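Local coordinates for farnesyltransferase, putative (Trypanosoma cruzi, PDB 3WCA), which probably catalyses the magnesium-dependent condensation of two farnesyl diphosphate molecules to squalene, with NADPH or NADH as reductant, at residues G169-T173 against L190-N194; H195-F199 against H260-V264; K202-I206 against M253-A257. The protein carries 1 engineered substitution. All coordinates share one frame; numbering follows the deposited sequence.

Interaction 1 (G169-T173 against L190-N194); sequences GHGLT and LTNAN. With FPS (S-[(2E,6E)-3,7,11-trimethyldodeca-2,6,10-trienyl] trihydrogen thiodiphosphate), chain E.
The carbonyl oxygen of Gly-169 lies 3.6 Å from Ala-193 CB and is gripped by two donors of Thr-173, one turn further along the same helix. The backbone N of Thr-173 makes the ordinary helical bond, and its hydroxyl adds a shorter one, 2.7 Å from OG1 to Gly-169 O, with a C=O...OG1 angle of 154°. The two donors reach the oxygen from opposite faces of its carbonyl plane. With chi1 at -60°, OG1 lies beside Thr-173's own backbone N and therefore turns back along the helix to this oxygen. The same hydroxyl is hydrogen-bonded to Tyr-267 OH, while Ala-193 CB presses on it from the other helix at 3.3 Å from OG1. The methyl branch of Thr-173, CG2, meets Leu-190 CD2 at 3.6 Å, the two side chains sliding past each other in opposite directions.

Leu-190, the N-cap residue of helix 191-207, also lays its CB over one face of the His-170 imidazole, 3.8 Å from the ring centroid and 13° off the normal, in a CH-pi contact. At the ring edge, Asn-194 CB approaches His-170 NE2 to 3.7 Å. Asn-194 turns its OD1 to His-162 ND1, and the His-162 ring also packs edge-to-face with His-170.

Gly-169 brings the backbones together, its CA only 4.9 Å from that of Ala-193. Its CA also touches the farnesyl tail, at 3.4 Å from FPS C15, and Leu-172 CD1 packs on the neighbouring terminal methyl C14. The Thr-173 hydroxyl is thus satisfied within the protein, by Gly-169 O and Tyr-267 OH, while Gly-169 CA and Leu-172 CD1 present carbon to the terminal methyls of the isoprenoid chain.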
# COMPACT_ATOMS: atom_id res chain seq x y z
N GLY A 169 7.41 -3.31 0.27
CA GLY A 169 7.70 -4.00 1.51
C GLY A 169 9.08 -4.65 1.45
O GLY A 169 9.83 -4.62 2.44
N HIS A 170 9.40 -5.25 0.30
CA HIS A 170 10.71 -5.88 0.12
C HIS A 170 11.77 -4.79 0.21
O HIS A 170 12.70 -4.88 1.01
CB HIS A 170 10.80 -6.57 -1.25
CG HIS A 170 10.05 -7.86 -1.35
ND1 HIS A 170 10.37 -8.85 -2.25
CD2 HIS A 170 8.99 -8.34 -0.64
CE1 HIS A 170 9.56 -9.88 -2.10
NE2 HIS A 170 8.71 -9.59 -1.13
N GLY A 171 11.62 -3.77 -0.63
CA GLY A 171 12.55 -2.65 -0.67
C GLY A 171 12.84 -2.06 0.70
O GLY A 171 14.00 -1.95 1.09
N LEU A 172 11.79 -1.67 1.42
CA LEU A 172 11.95 -1.10 2.75
C LEU A 172 12.73 -2.06 3.64
O LEU A 172 13.67 -1.67 4.30
CB LEU A 172 10.59 -0.79 3.40
CG LEU A 172 9.81 0.39 2.80
CD1 LEU A 172 8.48 0.56 3.53
CD2 LEU A 172 10.64 1.66 2.90
N THR A 173 12.32 -3.33 3.65
CA THR A 173 13.00 -4.33 4.46
C THR A 173 14.50 -4.38 4.11
O THR A 173 15.34 -4.52 4.99
CB THR A 173 12.35 -5.72 4.26
OG1 THR A 173 10.97 -5.67 4.65
CG2 THR A 173 13.06 -6.77 5.12
N LEU A 190 11.45 -12.75 2.73
CA LEU A 190 10.66 -11.55 2.50
C LEU A 190 9.15 -11.75 2.35
O LEU A 190 8.43 -10.83 1.96
CB LEU A 190 11.21 -10.83 1.27
CG LEU A 190 12.62 -10.26 1.48
CD1 LEU A 190 13.08 -9.53 0.22
CD2 LEU A 190 12.61 -9.31 2.67
N THR A 191 8.68 -12.95 2.66
CA THR A 191 7.25 -13.25 2.56
C THR A 191 6.43 -12.30 3.42
O THR A 191 5.50 -11.66 2.94
CB THR A 191 6.97 -14.70 2.99
OG1 THR A 191 7.73 -15.59 2.16
CG2 THR A 191 5.49 -15.03 2.86
N ASN A 192 6.77 -12.21 4.70
CA ASN A 192 6.04 -11.33 5.60
C ASN A 192 6.14 -9.87 5.20
O ASN A 192 5.23 -9.10 5.49
CB ASN A 192 6.49 -11.53 7.04
CG ASN A 192 6.04 -12.86 7.59
OD1 ASN A 192 5.12 -13.48 7.05
ND2 ASN A 192 6.66 -13.32 8.68
N ALA A 193 7.22 -9.48 4.54
CA ALA A 193 7.36 -8.09 4.11
C ALA A 193 6.33 -7.86 3.01
O ALA A 193 5.73 -6.78 2.92
CB ALA A 193 8.76 -7.83 3.59
N ASN A 194 6.13 -8.87 2.18
CA ASN A 194 5.18 -8.81 1.08
C ASN A 194 3.76 -8.76 1.65
O ASN A 194 2.90 -8.05 1.13
CB ASN A 194 5.32 -10.03 0.17
CG ASN A 194 4.44 -9.95 -1.04
OD1 ASN A 194 4.68 -9.16 -1.95
ND2 ASN A 194 3.39 -10.77 -1.06
C1 FPS E . -0.64 4.39 -1.73
S1 FPS E . 0.24 6.02 -1.73
C2 FPS E . 0.38 3.23 -1.55
C3 FPS E . 0.28 2.03 -0.86
C4 FPS E . -0.94 1.58 -0.09
C5 FPS E . 1.49 1.12 -0.87
C6 FPS E . 2.71 1.53 0.01
C7 FPS E . 3.25 0.26 0.63
C8 FPS E . 4.06 0.15 1.69
C10 FPS E . 4.46 -1.28 2.10
C9 FPS E . 4.58 1.35 2.49
C11 FPS E . 4.74 -1.40 3.58
C12 FPS E . 5.58 -2.62 3.82
C13 FPS E . 6.51 -2.76 4.79
C14 FPS E . 6.85 -1.66 5.81
C15 FPS E . 7.26 -4.08 4.88
PA FPS E . 0.07 6.94 0.12
O1A FPS E . 0.52 5.95 1.24
O2A FPS E . 0.96 8.15 0.10
O3A FPS E . -1.40 7.69 0.42
PB FPS E . -3.03 7.26 0.30
O1B FPS E . -3.82 7.71 1.56
O2B FPS E . -3.66 8.01 -0.93
O3B FPS E . -3.16 5.68 0.24

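Interaction 2 (H195-F199 against H260-V264); sequences HMGLF and HVPHV. With FPS (S-[(2E,6E)-3,7,11-trimethyldodeca-2,6,10-trienyl] trihydrogen thiodiphosphate), chain E.
A cluster of three imidazoles, His-195, His-260 and His-263, joins helix 191-207 to the start of helix 261-269. His-195 stands at its centre and uses its edge and one face for different partners. At the edge, its ND1 shares a hydrogen bond of 2.9 Å with His-260 ND1, nearly straight at 164°; these two rings meet rim to rim, neither lying over the other. Over the face, His-195 stacks on His-263 with the centroids 3.8 Å apart and the planes within 7° of parallel. The overlap is close, and His-195 CD2 comes to 3.4 Å from His-263 CG.

The His-260 ring is fixed from further directions. Leu-198 lays its CB over one face, 3.9 Å from the centroid of the His-260 ring, in a CH-pi contact, and the NE2 of the same imidazole is hydrogen-bonded to Lys-202 NZ. His-263 ND1 in turn makes a weak bond to Asn-192 OD1.

Beside the imidazoles the contact is apolar. CG of Phe-199 is anti to the backbone N (chi1 -172°), which carries CE1 to within 3.5 Å of Val-261 CG2. The chain of Met-196 is bent at both chi2 and chi3 and brings SD to 3.6 Å from Val-264 CG1, the two side chains crossing at about a right angle. Met-196 has a second role: its CB lies 3.6 Å from FPS C15, while Gly-197 presents its CA to FPS C10 at 3.7 Å. Helix 191-207 thus contributes Met-196 and Gly-197 to the farnesyl pocket, while His-195, Leu-198 and Phe-199 pack on segment 260-264. Helices packed in this way around a prenyl pocket are consistent with the all-helical fold of squalene and phytoene synthases.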
# COMPACT_ATOMS: atom_id res chain seq x y z
N HIS A 195 3.52 -9.53 2.70
CA HIS A 195 2.22 -9.54 3.35
C HIS A 195 1.92 -8.11 3.86
O HIS A 195 0.81 -7.61 3.70
CB HIS A 195 2.22 -10.50 4.54
CG HIS A 195 2.00 -11.93 4.17
ND1 HIS A 195 0.80 -12.39 3.68
CD2 HIS A 195 2.82 -13.01 4.24
CE1 HIS A 195 0.89 -13.69 3.46
NE2 HIS A 195 2.10 -14.09 3.79
N MET A 196 2.92 -7.47 4.45
CA MET A 196 2.78 -6.11 4.98
C MET A 196 2.29 -5.18 3.87
O MET A 196 1.37 -4.41 4.07
CB MET A 196 4.12 -5.61 5.54
CG MET A 196 4.53 -6.26 6.88
SD MET A 196 3.86 -5.37 8.34
CE MET A 196 4.74 -3.79 8.14
N GLY A 197 2.92 -5.27 2.70
CA GLY A 197 2.51 -4.44 1.59
C GLY A 197 1.11 -4.77 1.10
O GLY A 197 0.33 -3.88 0.78
N LEU A 198 0.78 -6.06 1.06
CA LEU A 198 -0.54 -6.47 0.58
C LEU A 198 -1.66 -6.03 1.49
O LEU A 198 -2.71 -5.63 1.00
CB LEU A 198 -0.60 -7.99 0.38
CG LEU A 198 -0.37 -8.44 -1.07
CD1 LEU A 198 0.98 -7.96 -1.53
CD2 LEU A 198 -0.46 -9.97 -1.17
N PHE A 199 -1.44 -6.08 2.80
CA PHE A 199 -2.48 -5.65 3.72
C PHE A 199 -2.84 -4.20 3.48
O PHE A 199 -4.02 -3.84 3.50
CB PHE A 199 -2.06 -5.83 5.18
CG PHE A 199 -3.18 -5.58 6.17
CD1 PHE A 199 -4.36 -6.32 6.10
CD2 PHE A 199 -3.06 -4.59 7.15
CE1 PHE A 199 -5.40 -6.09 7.00
CE2 PHE A 199 -4.10 -4.35 8.05
CZ PHE A 199 -5.27 -5.09 7.98
N HIS A 260 -3.70 -11.65 5.67
CA HIS A 260 -2.39 -11.07 5.89
C HIS A 260 -2.03 -10.60 7.29
O HIS A 260 -0.85 -10.44 7.59
CB HIS A 260 -2.20 -9.90 4.94
CG HIS A 260 -2.48 -10.26 3.52
ND1 HIS A 260 -1.66 -11.09 2.79
CD2 HIS A 260 -3.50 -9.92 2.70
CE1 HIS A 260 -2.17 -11.26 1.58
NE2 HIS A 260 -3.28 -10.56 1.50
N VAL A 261 -3.03 -10.41 8.15
CA VAL A 261 -2.80 -9.89 9.49
C VAL A 261 -1.87 -10.68 10.40
O VAL A 261 -1.01 -10.10 11.06
CB VAL A 261 -4.16 -9.61 10.18
CG1 VAL A 261 -3.96 -9.09 11.61
CG2 VAL A 261 -4.92 -8.57 9.36
N PRO A 262 -2.01 -12.01 10.44
CA PRO A 262 -1.10 -12.75 11.32
C PRO A 262 0.37 -12.50 10.95
O PRO A 262 1.24 -12.47 11.82
CB PRO A 262 -1.50 -14.20 11.10
CG PRO A 262 -2.98 -14.09 10.79
CD PRO A 262 -3.00 -12.92 9.84
N HIS A 263 0.61 -12.32 9.65
CA HIS A 263 1.95 -12.10 9.10
C HIS A 263 2.44 -10.68 9.35
O HIS A 263 3.64 -10.43 9.46
CB HIS A 263 1.92 -12.40 7.60
CG HIS A 263 1.41 -13.77 7.28
ND1 HIS A 263 2.19 -14.91 7.43
CD2 HIS A 263 0.19 -14.20 6.88
CE1 HIS A 263 1.46 -15.97 7.15
NE2 HIS A 263 0.25 -15.57 6.81
N VAL A 264 1.50 -9.74 9.41
CA VAL A 264 1.84 -8.37 9.70
C VAL A 264 2.29 -8.34 11.17
O VAL A 264 3.25 -7.66 11.52
CB VAL A 264 0.62 -7.44 9.51
CG1 VAL A 264 0.88 -6.10 10.16
CG2 VAL A 264 0.34 -7.27 8.01
C1 FPS E . -0.64 4.39 -1.73
S1 FPS E . 0.24 6.02 -1.73
C2 FPS E . 0.38 3.23 -1.55
C3 FPS E . 0.28 2.03 -0.86
C4 FPS E . -0.94 1.58 -0.09
C5 FPS E . 1.49 1.12 -0.87
C6 FPS E . 2.71 1.53 0.01
C7 FPS E . 3.25 0.26 0.63
C8 FPS E . 4.06 0.15 1.69
C10 FPS E . 4.46 -1.28 2.10
C9 FPS E . 4.58 1.35 2.49
C11 FPS E . 4.74 -1.40 3.58
C12 FPS E . 5.58 -2.62 3.82
C13 FPS E . 6.51 -2.76 4.79
C14 FPS E . 6.85 -1.66 5.81
C15 FPS E . 7.26 -4.08 4.88
PA FPS E . 0.07 6.94 0.12
O1A FPS E . 0.52 5.95 1.24
O2A FPS E . 0.96 8.15 0.10
O3A FPS E . -1.40 7.69 0.42
PB FPS E . -3.03 7.26 0.30
O1B FPS E . -3.82 7.71 1.56
O2B FPS E . -3.66 8.01 -0.93
O3B FPS E . -3.16 5.68 0.24

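Interaction 3 (K202-I206 against M253-A257); sequences KTNII and MVADA
Lys-202 and Asp-256 cross at about a right angle, the lysine reaching over with its chain extended beyond CG. CG of Lys-202 lies beside the backbone N (chi1 -70°), and from there the straight chain carries NZ to 2.9 Å from Asp-256 OD2. This salt bridge uses the syn side of OD2, with NZ 28° out of the carboxylate plane. Asp-158 forms a second salt bridge with NZ, which also bonds His-260 NE2; the two carboxylates would probably favour the charged ammonium.

One turn on, Ile-206 and Met-253 slide past each other in opposite directions. The end of the isoleucine does the touching: CD1 lies 3.8 Å from Met-253 CB and 3.7 Å from Met-253 O, resting partly on backbone. Ala-257 CB touches residues of both pairs, 4.2 Å from Lys-202 CB and from Ile-206 CD1.

The two segments run almost antiparallel, at 170° with axes 10.0 Å apart. Tyr-157 of helix 154-179 packs on Lys-202, Met-253 and Asp-256, helix 274-294 touches Thr-203 and Ile-206, and helix 347-362 touches Ala-255.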
# COMPACT_ATOMS: atom_id res chain seq x y z
N LYS A 202 -4.48 -3.79 -0.22
CA LYS A 202 -5.82 -4.35 -0.28
C LYS A 202 -6.85 -3.53 0.49
O LYS A 202 -7.98 -3.36 0.03
CB LYS A 202 -5.81 -5.81 0.20
CG LYS A 202 -5.10 -6.75 -0.77
CD LYS A 202 -5.35 -8.21 -0.43
CE LYS A 202 -4.62 -9.14 -1.38
NZ LYS A 202 -4.84 -10.59 -1.05
N THR A 203 -6.47 -3.01 1.66
CA THR A 203 -7.41 -2.20 2.44
C THR A 203 -7.74 -0.95 1.64
O THR A 203 -8.88 -0.50 1.63
CB THR A 203 -6.83 -1.83 3.81
OG1 THR A 203 -6.53 -3.03 4.54
CG2 THR A 203 -7.86 -1.04 4.62
N ASN A 204 -6.76 -0.40 0.93
CA ASN A 204 -7.05 0.79 0.15
C ASN A 204 -7.92 0.44 -1.05
O ASN A 204 -8.85 1.16 -1.36
CB ASN A 204 -5.77 1.48 -0.31
CG ASN A 204 -4.99 2.12 0.84
OD1 ASN A 204 -5.53 2.32 1.93
ND2 ASN A 204 -3.73 2.45 0.59
N ILE A 205 -7.62 -0.67 -1.72
CA ILE A 205 -8.41 -1.08 -2.88
C ILE A 205 -9.88 -1.29 -2.47
O ILE A 205 -10.81 -0.93 -3.21
CB ILE A 205 -7.82 -2.37 -3.53
CG1 ILE A 205 -6.65 -1.99 -4.44
CG2 ILE A 205 -8.90 -3.11 -4.34
CD1 ILE A 205 -5.86 -3.19 -4.99
N ILE A 206 -10.07 -1.86 -1.29
CA ILE A 206 -11.41 -2.10 -0.77
C ILE A 206 -12.10 -0.77 -0.46
O ILE A 206 -13.25 -0.55 -0.88
CB ILE A 206 -11.37 -2.94 0.52
CG1 ILE A 206 -10.92 -4.36 0.19
CG2 ILE A 206 -12.74 -2.95 1.18
CD1 ILE A 206 -10.74 -5.25 1.41
N MET A 253 -14.19 -9.47 0.35
CA MET A 253 -12.93 -8.82 0.08
C MET A 253 -12.18 -8.64 1.40
O MET A 253 -10.98 -8.92 1.49
CB MET A 253 -13.16 -7.47 -0.59
CG MET A 253 -13.70 -7.58 -2.01
SD MET A 253 -12.51 -8.20 -3.23
CE MET A 253 -11.28 -6.89 -3.21
N VAL A 254 -12.91 -8.20 2.42
CA VAL A 254 -12.34 -8.01 3.74
C VAL A 254 -11.73 -9.33 4.22
O VAL A 254 -10.57 -9.36 4.67
CB VAL A 254 -13.42 -7.53 4.73
CG1 VAL A 254 -12.89 -7.52 6.15
CG2 VAL A 254 -13.87 -6.13 4.35
N ALA A 255 -12.49 -10.41 4.11
CA ALA A 255 -12.01 -11.73 4.52
C ALA A 255 -10.69 -12.04 3.82
O ALA A 255 -9.77 -12.60 4.40
CB ALA A 255 -13.04 -12.81 4.17
N ASP A 256 -10.61 -11.66 2.55
CA ASP A 256 -9.39 -11.91 1.81
C ASP A 256 -8.20 -11.11 2.38
O ASP A 256 -7.08 -11.62 2.47
CB ASP A 256 -9.59 -11.57 0.35
CG ASP A 256 -8.33 -11.73 -0.45
OD1 ASP A 256 -7.94 -12.89 -0.69
OD2 ASP A 256 -7.72 -10.71 -0.84
N ALA A 257 -8.45 -9.87 2.79
CA ALA A 257 -7.37 -9.05 3.34
C ALA A 257 -6.92 -9.51 4.72
O ALA A 257 -5.76 -9.39 5.07
CB ALA A 257 -7.81 -7.58 3.41

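Overall arrangement
From the N terminus, helix 154-179 leads through a short connection into helix 191-207, and interaction 1 closes that loop at the start of the second helix. Interaction 2 opens next along the same helix and closes only at 260-264, so it spans a much longer excursion. Interaction 3, opening at 202-206 and closing at 253-257, is nested inside it. Helix 191-207 is therefore the shared element, tied in turn to helices 154-179, 261-269 and 243-258. Interaction 2 touches both of the others, whereas interactions 1 and 3 remain about 8 Å apart at their nearest atoms. Interactions 1 and 2 both border the farnesyl tail.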